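Local coordinates for Peptide/nickel transport system substrate-binding protein (PDB 5KZT) that binds peptides and probably delivers them to a membrane transporter for uptake into the cell, at residues 158-163 against 427-432; 207-212 against 222-227; 372-377 against 404-409; 439-444 against 451-456. All coordinates share one frame; numbering follows the deposited sequence.

Contact 1 (158-163 against 427-432); sequences NSLFAF and PDYQDP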
loop_
_atom_site.group_PDB
_atom_site.type_symbol
_atom_site.label_atom_id
_atom_site.label_comp_id
_atom_site.label_asym_id
_atom_site.label_seq_id
_atom_site.Cartn_x
_atom_site.Cartn_y
_atom_site.Cartn_z
ATOM N N ASN A 158 12.241 8.806 -9.661
ATOM C CA ASN A 158 12.903 8.923 -8.358
ATOM C C ASN A 158 12.019 8.403 -7.201
ATOM O O ASN A 158 12.543 7.937 -6.177
ATOM C CB ASN A 158 13.343 10.352 -8.101
ATOM C CG ASN A 158 14.438 10.808 -9.043
ATOM O OD1 ASN A 158 14.981 10.026 -9.846
ATOM N ND2 ASN A 158 14.766 12.086 -8.965
ATOM N N SER A 159 10.697 8.480 -7.362
ATOM C CA SER A 159 9.760 7.878 -6.385
ATOM C C SER A 159 9.831 6.345 -6.416
ATOM O O SER A 159 9.759 5.675 -5.376
ATOM C CB SER A 159 8.327 8.353 -6.627
ATOM O OG SER A 159 8.193 9.763 -6.520
ATOM N N LEU A 160 9.998 5.790 -7.620
ATOM C CA LEU A 160 10.257 4.343 -7.729
ATOM C C LEU A 160 11.569 3.977 -7.042
ATOM O O LEU A 160 11.614 3.003 -6.274
ATOM C CB LEU A 160 10.234 3.853 -9.175
ATOM C CG LEU A 160 8.912 4.094 -9.928
ATOM C CD1 LEU A 160 8.982 3.644 -11.383
ATOM C CD2 LEU A 160 7.744 3.390 -9.241
ATOM N N PHE A 161 12.620 4.762 -7.277
ATOM C CA PHE A 161 13.923 4.507 -6.627
ATOM C C PHE A 161 13.825 4.571 -5.086
ATOM O O PHE A 161 14.613 3.963 -4.384
ATOM C CB PHE A 161 14.971 5.516 -7.074
ATOM C CG PHE A 161 15.367 5.445 -8.521
ATOM C CD1 PHE A 161 15.159 4.302 -9.311
ATOM C CD2 PHE A 161 16.009 6.537 -9.097
ATOM C CE1 PHE A 161 15.565 4.276 -10.640
ATOM C CE2 PHE A 161 16.423 6.499 -10.426
ATOM C CZ PHE A 161 16.200 5.369 -11.190
ATOM N N ALA A 162 12.850 5.308 -4.576
ATOM C CA ALA A 162 12.572 5.378 -3.150
ATOM C C ALA A 162 11.596 4.294 -2.641
ATOM O O ALA A 162 11.227 4.296 -1.464
ATOM C CB ALA A 162 12.020 6.757 -2.833
ATOM N N PHE A 163 11.179 3.378 -3.507
ATOM C CA PHE A 163 10.169 2.387 -3.149
ATOM C C PHE A 163 10.843 1.033 -2.873
ATOM O O PHE A 163 11.758 0.645 -3.596
ATOM C CB PHE A 163 9.129 2.282 -4.268
ATOM C CG PHE A 163 7.904 1.537 -3.869
ATOM C CD1 PHE A 163 6.941 2.152 -3.070
ATOM C CD2 PHE A 163 7.720 0.203 -4.240
ATOM C CE1 PHE A 163 5.817 1.450 -2.659
ATOM C CE2 PHE A 163 6.588 -0.494 -3.839
ATOM C CZ PHE A 163 5.641 0.134 -3.037
ATOM N N PRO A 427 -1.124 5.244 -2.224
ATOM C CA PRO A 427 -0.309 5.497 -3.408
ATOM C C PRO A 427 1.168 5.198 -3.191
ATOM O O PRO A 427 1.685 5.457 -2.114
ATOM C CB PRO A 427 -0.526 6.980 -3.660
ATOM C CG PRO A 427 -0.769 7.541 -2.291
ATOM C CD PRO A 427 -1.546 6.493 -1.565
ATOM N N ASP A 428 1.832 4.702 -4.229
ATOM C CA ASP A 428 3.288 4.467 -4.199
ATOM C C ASP A 428 4.094 5.576 -4.872
ATOM O O ASP A 428 5.309 5.601 -4.727
ATOM C CB ASP A 428 3.602 3.127 -4.858
ATOM C CG ASP A 428 2.832 1.986 -4.227
ATOM O OD1 ASP A 428 2.584 2.040 -3.007
ATOM O OD2 ASP A 428 2.425 1.060 -4.947
ATOM N N TYR A 429 3.402 6.470 -5.585
ATOM C CA TYR A 429 3.978 7.653 -6.201
ATOM C C TYR A 429 2.824 8.562 -6.612
ATOM O O TYR A 429 1.676 8.118 -6.622
ATOM C CB TYR A 429 4.839 7.286 -7.416
ATOM C CG TYR A 429 4.131 6.447 -8.458
ATOM C CD1 TYR A 429 4.109 5.051 -8.373
ATOM C CD2 TYR A 429 3.547 7.050 -9.572
ATOM C CE1 TYR A 429 3.474 4.277 -9.341
ATOM C CE2 TYR A 429 2.926 6.294 -10.542
ATOM C CZ TYR A 429 2.875 4.911 -10.418
ATOM O OH TYR A 429 2.240 4.209 -11.408
ATOM N N GLN A 430 3.141 9.795 -6.989
ATOM C CA GLN A 430 2.132 10.836 -7.152
ATOM C C GLN A 430 1.654 10.995 -8.599
ATOM O O GLN A 430 2.059 11.896 -9.309
ATOM C CB GLN A 430 2.636 12.160 -6.554
ATOM C CG GLN A 430 1.507 13.140 -6.280
ATOM C CD GLN A 430 2.002 14.483 -5.807
ATOM O OE1 GLN A 430 2.933 14.555 -4.985
ATOM N NE2 GLN A 430 1.381 15.583 -6.325
ATOM N N ASP A 431 0.775 10.094 -9.001
ATOM C CA ASP A 431 0.213 10.066 -10.347
ATOM C C ASP A 431 -0.999 9.130 -10.260
ATOM O O ASP A 431 -0.979 8.194 -9.458
ATOM C CB ASP A 431 1.269 9.516 -11.323
ATOM C CG ASP A 431 0.789 9.473 -12.768
ATOM O OD1 ASP A 431 0.973 10.469 -13.489
ATOM O OD2 ASP A 431 0.234 8.446 -13.193
ATOM N N PRO A 432 -2.064 9.365 -11.066
ATOM C CA PRO A 432 -3.235 8.491 -10.976
ATOM C C PRO A 432 -2.983 7.006 -11.268
ATOM O O PRO A 432 -3.705 6.148 -10.759
ATOM C CB PRO A 432 -4.184 9.074 -12.032
ATOM C CG PRO A 432 -3.776 10.495 -12.166
ATOM C CD PRO A 432 -2.285 10.463 -12.033
HETATM O O HOH W 1 7.720 5.966 -3.566
HETATM O O HOH W 2 5.820 10.893 -7.036
#
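Phe163 and Asp428 make the tight half of this contact, in the peptide-binding region of an OppA-type solute-binding protein: the end of helix 157-161 meets the loop that follows strand 420-425. The carboxylate approaches the CE1–CZ side of the phenyl ring obliquely, their planes 45° apart, with Asp428 OD1 3.3 Å from Phe163 CE1. The bond from CA to CB of Phe163 points toward the loop, and CG stands anti to the backbone N (chi1 -167°). The polar end of Asp428 is engaged elsewhere, OD2 with the hydroxyl of Tyr113 and OD1 with the backbone of the bound peptide, while the Tyr113 ring meets that of Phe163 edge-to-face. Asp428 is therefore a peptide-binding residue, held by Tyr113 and packed on Phe163.

The other half is looser, although Ser159 CB does come within 3.7 Å of Tyr429 CB. Leu160 lies beside Tyr429, pointing the same way, its CD2 4.1 Å from Tyr429 CD1; Tyr156 stacks on that tyrosine. Waters, not direct hydrogen bonds, bridge the segments. One donates to both Ser159 O and Asp428 O. A second water is 2.7 Å from Ser159 OG and accepts from Gln430 N, at 2.9 Å.

Contact 2 (207-212 against 222-227); sequences TYVKND and LKQINV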
loop_
_atom_site.group_PDB
_atom_site.type_symbol
_atom_site.label_atom_id
_atom_site.label_comp_id
_atom_site.label_asym_id
_atom_site.label_seq_id
_atom_site.Cartn_x
_atom_site.Cartn_y
_atom_site.Cartn_z
ATOM N N THR A 207 11.031 -5.014 17.083
ATOM C CA THR A 207 11.877 -3.943 17.590
ATOM C C THR A 207 12.787 -3.393 16.499
ATOM O O THR A 207 13.333 -4.154 15.709
ATOM C CB THR A 207 12.769 -4.464 18.733
ATOM O OG1 THR A 207 11.973 -5.228 19.627
ATOM C CG2 THR A 207 13.423 -3.337 19.499
ATOM N N TYR A 208 12.940 -2.070 16.473
ATOM C CA TYR A 208 13.917 -1.416 15.628
ATOM C C TYR A 208 15.017 -0.969 16.546
ATOM O O TYR A 208 14.730 -0.377 17.591
ATOM C CB TYR A 208 13.314 -0.199 14.934
ATOM C CG TYR A 208 12.174 -0.511 13.985
ATOM C CD1 TYR A 208 12.420 -1.052 12.724
ATOM C CD2 TYR A 208 10.842 -0.257 14.337
ATOM C CE1 TYR A 208 11.395 -1.336 11.856
ATOM C CE2 TYR A 208 9.806 -0.534 13.453
ATOM C CZ TYR A 208 10.103 -1.064 12.209
ATOM O OH TYR A 208 9.086 -1.331 11.351
ATOM N N VAL A 209 16.267 -1.243 16.181
ATOM C CA VAL A 209 17.396 -0.751 16.965
ATOM C C VAL A 209 18.299 0.024 16.033
ATOM O O VAL A 209 18.527 -0.398 14.902
ATOM C CB VAL A 209 18.172 -1.886 17.669
ATOM C CG1 VAL A 209 19.270 -1.305 18.542
ATOM C CG2 VAL A 209 17.236 -2.698 18.559
ATOM N N LYS A 210 18.792 1.173 16.508
ATOM C CA LYS A 210 19.692 2.007 15.708
ATOM C C LYS A 210 20.826 1.161 15.120
ATOM O O LYS A 210 21.504 0.429 15.842
ATOM C CB LYS A 210 20.266 3.166 16.547
ATOM C CG LYS A 210 21.312 4.002 15.816
ATOM C CD LYS A 210 21.639 5.307 16.520
ATOM C CE LYS A 210 22.856 5.937 15.860
ATOM N NZ LYS A 210 23.160 7.330 16.270
ATOM N N ASN A 211 21.012 1.270 13.806
ATOM C CA ASN A 211 22.007 0.492 13.073
ATOM C C ASN A 211 23.355 1.205 13.141
ATOM O O ASN A 211 23.521 2.252 12.540
ATOM C CB ASN A 211 21.550 0.314 11.616
ATOM C CG ASN A 211 22.530 -0.485 10.775
ATOM O OD1 ASN A 211 23.531 -1.004 11.271
ATOM N ND2 ASN A 211 22.243 -0.581 9.484
ATOM N N ASP A 212 24.316 0.616 13.848
ATOM C CA ASP A 212 25.660 1.193 13.985
ATOM C C ASP A 212 26.496 1.116 12.695
ATOM O O ASP A 212 27.520 1.780 12.596
ATOM C CB ASP A 212 26.408 0.532 15.148
ATOM C CG ASP A 212 27.408 1.463 15.812
ATOM O OD1 ASP A 212 28.413 1.862 15.177
ATOM O OD2 ASP A 212 27.198 1.796 16.999
ATOM N N LEU A 222 16.957 8.069 17.804
ATOM C CA LEU A 222 16.307 7.006 18.565
ATOM C C LEU A 222 17.235 5.798 18.664
ATOM O O LEU A 222 17.709 5.303 17.647
ATOM C CB LEU A 222 15.001 6.603 17.908
ATOM C CG LEU A 222 13.888 7.642 18.028
ATOM C CD1 LEU A 222 12.718 7.281 17.122
ATOM C CD2 LEU A 222 13.463 7.809 19.473
ATOM N N LYS A 223 17.497 5.330 19.875
ATOM C CA LYS A 223 18.265 4.100 20.015
ATOM C C LYS A 223 17.392 2.846 19.771
ATOM O O LYS A 223 17.896 1.833 19.329
ATOM C CB LYS A 223 19.021 4.064 21.357
ATOM C CG LYS A 223 18.181 3.827 22.575
ATOM C CD LYS A 223 18.992 4.108 23.842
ATOM C CE LYS A 223 18.134 3.858 25.059
ATOM N NZ LYS A 223 18.857 4.057 26.316
ATOM N N GLN A 224 16.083 2.935 20.043
ATOM C CA GLN A 224 15.193 1.774 19.991
ATOM C C GLN A 224 13.733 2.189 19.786
ATOM O O GLN A 224 13.270 3.169 20.376
ATOM C CB GLN A 224 15.329 0.936 21.271
ATOM C CG GLN A 224 14.544 -0.369 21.226
ATOM C CD GLN A 224 15.132 -1.447 22.106
ATOM O OE1 GLN A 224 16.354 -1.585 22.207
ATOM N NE2 GLN A 224 14.271 -2.237 22.736
ATOM N N ILE A 225 13.037 1.461 18.926
ATOM C CA ILE A 225 11.604 1.675 18.688
ATOM C C ILE A 225 10.931 0.323 18.912
ATOM O O ILE A 225 11.253 -0.635 18.232
ATOM C CB ILE A 225 11.315 2.228 17.275
ATOM C CG1 ILE A 225 12.117 3.511 17.002
ATOM C CG2 ILE A 225 9.829 2.476 17.086
ATOM C CD1 ILE A 225 12.201 3.880 15.529
ATOM N N ASN A 226 10.039 0.249 19.892
ATOM C CA ASN A 226 9.339 -0.984 20.248
ATOM C C ASN A 226 7.956 -0.934 19.632
ATOM O O ASN A 226 7.244 0.077 19.780
ATOM C CB ASN A 226 9.196 -1.096 21.766
ATOM C CG ASN A 226 10.536 -1.089 22.480
ATOM O OD1 ASN A 226 11.414 -1.892 22.154
ATOM N ND2 ASN A 226 10.710 -0.186 23.457
ATOM N N VAL A 227 7.567 -2.016 18.957
ATOM C CA VAL A 227 6.253 -2.109 18.324
ATOM C C VAL A 227 5.509 -3.319 18.850
ATOM O O VAL A 227 6.093 -4.403 18.970
ATOM C CB VAL A 227 6.361 -2.230 16.786
ATOM C CG1 VAL A 227 4.980 -2.147 16.161
ATOM C CG2 VAL A 227 7.273 -1.143 16.244
HETATM O O HOH W 3 10.437 -4.519 21.492
#
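Two neighbouring antiparallel strands, 205-210 and 224-229, pair here inside a four-stranded mixed sheet, flanked by strand 194-197 on one side and strand 16-21 on the other. The short segments run at 177° to each other. Tyr208 and Ile225 form the hydrogen-bonded pair: Tyr208 N reaches Ile225 O at 2.8 Å, nearly straight, and Ile225 N returns the bond to Tyr208 O. Further along, Lys210 N donates to Lys223 O from well above the carbonyl plane, where strand 205-210 ends and strand 224-229 begins.

The Tyr208 side chain lies against its neighbours on the face it shares with Ile225. CB of Ile225 sits at the ring edge, near its plane, 3.9 Å from Tyr208 CD2, and CG2 of Val227 comes within 3.8 Å of Tyr208 CE2. Helix 36-45 also packs on this tyrosine.

The face bearing Thr207, Val209, Gln224 and Asn226 is mostly polar. CG of Gln224 stands anti to its backbone N (chi1 -174°), and farther out its NE2 donates in the amide plane to Asn226 OD1 (2.9 Å). Thr207 CG2 lies 3.5 Å from Gln224 NE2. A water donates to Asn226 OD1, its approach to Thr207 OG1 being doubtfully short, while Asp198 and Asn18 supply partners to Thr207 and Asn226. The pairing thus has an apolar face turned to a helix and a mostly polar face whose amides are held by side-chain bonds and water.

Contact 3 (372-377 against 404-409); sequences TSDDTE and VPFKVR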
loop_
_atom_site.group_PDB
_atom_site.type_symbol
_atom_site.label_atom_id
_atom_site.label_comp_id
_atom_site.label_asym_id
_atom_site.label_seq_id
_atom_site.Cartn_x
_atom_site.Cartn_y
_atom_site.Cartn_z
ATOM N N THR A 372 -15.373 -10.497 3.011
ATOM C CA THR A 372 -14.107 -10.561 3.747
ATOM C C THR A 372 -13.570 -9.180 4.167
ATOM O O THR A 372 -13.460 -8.266 3.351
ATOM C CB THR A 372 -13.029 -11.315 2.958
ATOM O OG1 THR A 372 -13.456 -12.659 2.736
ATOM C CG2 THR A 372 -11.719 -11.373 3.726
ATOM N N SER A 373 -13.222 -9.061 5.449
ATOM C CA SER A 373 -12.492 -7.913 5.975
ATOM C C SER A 373 -11.486 -8.372 7.055
ATOM O O SER A 373 -11.270 -9.581 7.246
ATOM C CB SER A 373 -13.464 -6.858 6.514
ATOM O OG SER A 373 -12.804 -5.591 6.677
ATOM N N ASP A 374 -10.863 -7.418 7.742
ATOM C CA ASP A 374 -9.827 -7.722 8.731
ATOM C C ASP A 374 -10.429 -8.072 10.093
ATOM O O ASP A 374 -11.652 -8.068 10.241
ATOM C CB ASP A 374 -8.829 -6.562 8.808
ATOM C CG ASP A 374 -8.071 -6.380 7.507
ATOM O OD1 ASP A 374 -7.777 -7.400 6.831
ATOM O OD2 ASP A 374 -7.783 -5.228 7.136
ATOM N N ASP A 375 -9.569 -8.385 11.067
ATOM C CA ASP A 375 -9.993 -8.904 12.369
ATOM C C ASP A 375 -9.816 -7.916 13.538
ATOM O O ASP A 375 -9.755 -8.336 14.689
ATOM C CB ASP A 375 -9.280 -10.242 12.668
ATOM C CG ASP A 375 -7.745 -10.105 12.808
ATOM O OD1 ASP A 375 -7.161 -9.048 12.512
ATOM O OD2 ASP A 375 -7.115 -11.085 13.212
ATOM N N THR A 376 -9.740 -6.623 13.250
ATOM C CA THR A 376 -9.716 -5.613 14.311
ATOM C C THR A 376 -11.153 -5.375 14.787
ATOM O O THR A 376 -12.130 -5.736 14.101
ATOM C CB THR A 376 -9.096 -4.288 13.830
ATOM O OG1 THR A 376 -9.848 -3.770 12.726
ATOM C CG2 THR A 376 -7.653 -4.499 13.401
ATOM N N GLU A 377 -11.284 -4.781 15.969
ATOM C CA GLU A 377 -12.600 -4.387 16.485
ATOM C C GLU A 377 -13.333 -3.513 15.483
ATOM O O GLU A 377 -14.534 -3.698 15.238
ATOM C CB GLU A 377 -12.462 -3.630 17.811
ATOM C CG GLU A 377 -13.790 -3.190 18.425
ATOM C CD GLU A 377 -13.621 -2.622 19.821
ATOM O OE1 GLU A 377 -12.718 -1.789 20.043
ATOM O OE2 GLU A 377 -14.392 -3.016 20.715
ATOM N N VAL A 404 -10.673 -11.701 9.117
ATOM C CA VAL A 404 -9.454 -12.494 9.220
ATOM C C VAL A 404 -8.231 -11.593 9.395
ATOM O O VAL A 404 -8.310 -10.388 9.150
ATOM C CB VAL A 404 -9.304 -13.401 7.971
ATOM C CG1 VAL A 404 -10.393 -14.477 7.960
ATOM C CG2 VAL A 404 -9.317 -12.597 6.670
ATOM N N PRO A 405 -7.097 -12.160 9.836
ATOM C CA PRO A 405 -5.887 -11.346 9.886
ATOM C C PRO A 405 -5.569 -10.779 8.514
ATOM O O PRO A 405 -5.886 -11.393 7.479
ATOM C CB PRO A 405 -4.807 -12.339 10.330
ATOM C CG PRO A 405 -5.561 -13.384 11.082
ATOM C CD PRO A 405 -6.861 -13.522 10.347
ATOM N N PHE A 406 -4.996 -9.585 8.523
ATOM C CA PHE A 406 -4.681 -8.863 7.319
ATOM C C PHE A 406 -3.930 -9.769 6.329
ATOM O O PHE A 406 -4.296 -9.864 5.157
ATOM C CB PHE A 406 -3.826 -7.654 7.727
ATOM C CG PHE A 406 -3.405 -6.766 6.606
ATOM C CD1 PHE A 406 -4.267 -6.434 5.563
ATOM C CD2 PHE A 406 -2.149 -6.185 6.639
ATOM C CE1 PHE A 406 -3.863 -5.586 4.552
ATOM C CE2 PHE A 406 -1.744 -5.318 5.652
ATOM C CZ PHE A 406 -2.605 -5.017 4.598
ATOM N N LYS A 407 -2.901 -10.456 6.819
ATOM C CA LYS A 407 -2.126 -11.360 5.947
ATOM C C LYS A 407 -2.942 -12.488 5.292
ATOM O O LYS A 407 -2.680 -12.840 4.141
ATOM C CB LYS A 407 -0.877 -11.896 6.641
ATOM C CG LYS A 407 -1.090 -12.885 7.752
ATOM C CD LYS A 407 0.279 -13.268 8.325
ATOM C CE LYS A 407 0.156 -14.078 9.585
ATOM N NZ LYS A 407 1.419 -14.121 10.375
ATOM N N VAL A 408 -3.964 -12.982 5.989
ATOM C CA VAL A 408 -4.853 -14.018 5.460
ATOM C C VAL A 408 -5.760 -13.395 4.392
ATOM O O VAL A 408 -5.981 -13.985 3.327
ATOM C CB VAL A 408 -5.669 -14.710 6.599
ATOM C CG1 VAL A 408 -6.684 -15.716 6.042
ATOM C CG2 VAL A 408 -4.737 -15.418 7.572
ATOM N N ARG A 409 -6.281 -12.190 4.652
ATOM C CA ARG A 409 -7.092 -11.511 3.638
ATOM C C ARG A 409 -6.299 -11.339 2.340
ATOM O O ARG A 409 -6.813 -11.553 1.230
ATOM C CB ARG A 409 -7.594 -10.142 4.126
ATOM C CG ARG A 409 -8.261 -9.362 3.014
ATOM C CD ARG A 409 -9.102 -8.220 3.519
ATOM N NE ARG A 409 -8.340 -7.153 4.167
ATOM C CZ ARG A 409 -7.689 -6.170 3.543
ATOM N NH1 ARG A 409 -7.612 -6.109 2.224
ATOM N NH2 ARG A 409 -7.101 -5.223 4.275
HETATM O O HOH W 4 -5.200 -7.965 11.016
#
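Asp374, Val404 and Arg409 carry most of this contact, near the C-terminal ends of the parallel strands 367-374 and 397-404, which helix 377-393 joins into a beta-alpha-beta unit; the second strand runs on into helix 406-414. Asp374 meets Arg409 side-on, Arg409 NE bonding to Asp374 OD1 at 2.7 Å and Arg409 NH2 to Asp374 OD2 at 2.9 Å. The acid lies at the guanidinium edge, yet the two planes are turned 39° apart: OD1 is met from above the carboxylate plane, OD2 on its syn side and nearly within it. Arg409 leaves the helix extended as far as CD, then bends at chi3 (66°), which brings NE round to Asp374 OD1. The Phe406 ring, one helical turn earlier, presents its edge to Asp374 OD1.

Val404 N donates to Ser373 O at 2.9 Å, and Val404 O lies 3.1 Å from Asp374 CA in a CA-H...O contact. Next along the chain, Asp375 crosses Pro405 at about a right angle, Asp375 OD2 3.5 Å from Pro405 CG, and a water that donates to Asp375 OD1 accepts from Phe406 N.

Asp374 OD2 and Arg409 NH2 both also bond to the backbone of the bound peptide, and Phe406 packs against it. The ion pair thus cross-links strand and helix within the binding site, each partner probably offsetting the other's charge while presenting an acceptor and a donor to the peptide.

Contact 4 (439-444 against 451-456); sequences FVTDGA and SNKDYD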
loop_
_atom_site.group_PDB
_atom_site.type_symbol
_atom_site.label_atom_id
_atom_site.label_comp_id
_atom_site.label_asym_id
_atom_site.label_seq_id
_atom_site.Cartn_x
_atom_site.Cartn_y
_atom_site.Cartn_z
ATOM N N PHE A 439 -6.089 -2.494 -11.974
ATOM C CA PHE A 439 -7.225 -3.243 -12.518
ATOM C C PHE A 439 -7.119 -3.577 -14.005
ATOM O O PHE A 439 -8.110 -3.946 -14.634
ATOM C CB PHE A 439 -8.504 -2.491 -12.156
ATOM C CG PHE A 439 -8.649 -2.304 -10.667
ATOM C CD1 PHE A 439 -8.896 -3.407 -9.850
ATOM C CD2 PHE A 439 -8.448 -1.057 -10.080
ATOM C CE1 PHE A 439 -8.990 -3.271 -8.472
ATOM C CE2 PHE A 439 -8.539 -0.915 -8.691
ATOM C CZ PHE A 439 -8.817 -2.021 -7.891
ATOM N N VAL A 440 -5.900 -3.480 -14.542
ATOM C CA VAL A 440 -5.599 -4.050 -15.843
ATOM C C VAL A 440 -5.799 -5.573 -15.798
ATOM O O VAL A 440 -5.671 -6.199 -14.738
ATOM C CB VAL A 440 -4.168 -3.693 -16.352
ATOM C CG1 VAL A 440 -4.001 -2.180 -16.441
ATOM C CG2 VAL A 440 -3.093 -4.318 -15.475
ATOM N N THR A 441 -6.138 -6.148 -16.955
ATOM C CA THR A 441 -6.415 -7.580 -17.082
ATOM C C THR A 441 -5.241 -8.390 -16.543
ATOM O O THR A 441 -4.098 -8.147 -16.907
ATOM C CB THR A 441 -6.714 -7.963 -18.570
ATOM O OG1 THR A 441 -7.884 -7.266 -19.021
ATOM C CG2 THR A 441 -6.931 -9.468 -18.751
ATOM N N ASP A 442 -5.544 -9.353 -15.668
ATOM C CA ASP A 442 -4.560 -10.272 -15.105
ATOM C C ASP A 442 -3.471 -9.585 -14.253
ATOM O O ASP A 442 -2.440 -10.203 -13.956
ATOM C CB ASP A 442 -3.924 -11.157 -16.200
ATOM C CG ASP A 442 -4.911 -12.118 -16.843
ATOM O OD1 ASP A 442 -5.781 -12.666 -16.139
ATOM O OD2 ASP A 442 -4.800 -12.349 -18.069
ATOM N N GLY A 443 -3.704 -8.342 -13.842
ATOM C CA GLY A 443 -2.745 -7.644 -13.010
ATOM C C GLY A 443 -2.631 -8.314 -11.648
ATOM O O GLY A 443 -3.623 -8.842 -11.106
ATOM N N ALA A 444 -1.433 -8.283 -11.071
ATOM C CA ALA A 444 -1.197 -8.966 -9.786
ATOM C C ALA A 444 -1.992 -8.400 -8.605
ATOM O O ALA A 444 -2.189 -9.106 -7.613
ATOM C CB ALA A 444 0.289 -8.985 -9.454
ATOM N N SER A 451 -11.768 -7.786 -16.477
ATOM C CA SER A 451 -11.045 -7.578 -17.724
ATOM C C SER A 451 -11.870 -6.702 -18.636
ATOM O O SER A 451 -12.958 -7.112 -19.074
ATOM C CB SER A 451 -10.782 -8.913 -18.419
ATOM O OG SER A 451 -10.052 -8.762 -19.630
ATOM N N ASN A 452 -11.355 -5.505 -18.915
ATOM C CA ASN A 452 -11.920 -4.623 -19.937
ATOM C C ASN A 452 -10.775 -4.148 -20.839
ATOM O O ASN A 452 -9.913 -3.400 -20.393
ATOM C CB ASN A 452 -12.625 -3.442 -19.264
ATOM C CG ASN A 452 -13.234 -2.484 -20.272
ATOM O OD1 ASN A 452 -12.579 -2.113 -21.230
ATOM N ND2 ASN A 452 -14.494 -2.104 -20.075
ATOM N N LYS A 453 -10.772 -4.579 -22.107
ATOM C CA LYS A 453 -9.667 -4.239 -23.026
ATOM C C LYS A 453 -9.522 -2.757 -23.326
ATOM O O LYS A 453 -8.416 -2.299 -23.616
ATOM C CB LYS A 453 -9.749 -5.024 -24.341
ATOM C CG LYS A 453 -9.612 -6.543 -24.225
ATOM C CD LYS A 453 -8.524 -7.050 -23.274
ATOM C CE LYS A 453 -7.094 -6.633 -23.672
ATOM N NZ LYS A 453 -6.086 -6.758 -22.566
ATOM N N ASP A 454 -10.617 -2.006 -23.270
ATOM C CA ASP A 454 -10.549 -0.553 -23.466
ATOM C C ASP A 454 -9.825 0.119 -22.295
ATOM O O ASP A 454 -9.052 1.068 -22.482
ATOM C CB ASP A 454 -11.956 0.051 -23.604
ATOM C CG ASP A 454 -12.702 -0.456 -24.825
ATOM O OD1 ASP A 454 -12.054 -0.857 -25.818
ATOM O OD2 ASP A 454 -13.952 -0.459 -24.780
ATOM N N TYR A 455 -10.087 -0.379 -21.089
ATOM C CA TYR A 455 -9.391 0.075 -19.883
ATOM C C TYR A 455 -7.896 -0.218 -20.011
ATOM O O TYR A 455 -7.106 0.694 -19.877
ATOM C CB TYR A 455 -9.970 -0.592 -18.641
ATOM C CG TYR A 455 -9.451 -0.050 -17.332
ATOM C CD1 TYR A 455 -9.959 1.121 -16.794
ATOM C CD2 TYR A 455 -8.466 -0.731 -16.613
ATOM C CE1 TYR A 455 -9.501 1.611 -15.572
ATOM C CE2 TYR A 455 -8.010 -0.256 -15.383
ATOM C CZ TYR A 455 -8.530 0.925 -14.871
ATOM O OH TYR A 455 -8.078 1.442 -13.666
ATOM N N ASP A 456 -7.540 -1.463 -20.350
ATOM C CA ASP A 456 -6.124 -1.852 -20.586
ATOM C C ASP A 456 -5.449 -0.993 -21.642
ATOM O O ASP A 456 -4.305 -0.586 -21.462
ATOM C CB ASP A 456 -5.989 -3.312 -21.040
ATOM C CG ASP A 456 -6.578 -4.294 -20.066
ATOM O OD1 ASP A 456 -6.688 -3.977 -18.864
ATOM O OD2 ASP A 456 -6.965 -5.398 -20.514
HETATM O O HOH W 5 -9.077 -4.328 -17.447
#
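Thr441 and Asp456 tie a type II beta turn, Val440 to Gly443, to the first turn of helix 453-459. Asp456 can be followed outward. From CB its CG lies anti to the carbonyl carbon (chi1 -58°), beside the backbone N, and is 3.4 Å from Thr441 OG1. At the tip the carboxylate divides its work. OD1 accepts from Thr441 N at 2.9 Å, the donor standing 35° above the carboxylate plane, and also lies 3.2 Å from Val440 CA. OD2 accepts a hydrogen bond from Thr441 OG1 at 2.6 Å on its syn lone pair, while Lys453 NZ reaches the same oxygen from the anti side in a salt bridge within the helix. Two donors thus grip OD2, and the backbone N and hydroxyl of one threonine hold both oxygens, which fixes the rotation of the carboxylate. The nearby ammonium would be expected to keep it ionised.

Thr441 also faces Ser451, and the hydroxyl oxygens Ser451 OG and Thr441 OG1 are 2.7 Å apart. Asn452 is the helix N-cap: its OD1 accepts from Tyr455 N and, weakly, from Asp454 N, while its ND2 is hydrogen-bonded to Asp488.

On the buried side Tyr455 turns a ring edge to Val440 N. Its hydroxyl bonds to Leu436 O, and Leu484 of helix 471-487 packs against both Tyr455 and Phe439. Where the two aromatic residues meet, Phe439 CB lies 4.0 Å from Tyr455 CE2.

The bound peptide connects contact 1 with contact 3: Asp428 in contact 1 and Asp374 with Arg409 in contact 3 all bond to its backbone, although the centres of the two contacts are about 27 Å apart and their nearest atoms about 12 Å. Along the chain, contacts 2 and 3 both fall inside the long loop that contact 1 closes. Contact 4 follows in series, beyond helix 433-436; its nearest atoms come within about 7 Å of contact 1 and about 10 Å of contact 3. Contact 2, in a separate sheet, and contact 4 lie on opposite sides of the chain's centre, their own centres about 42 Å apart.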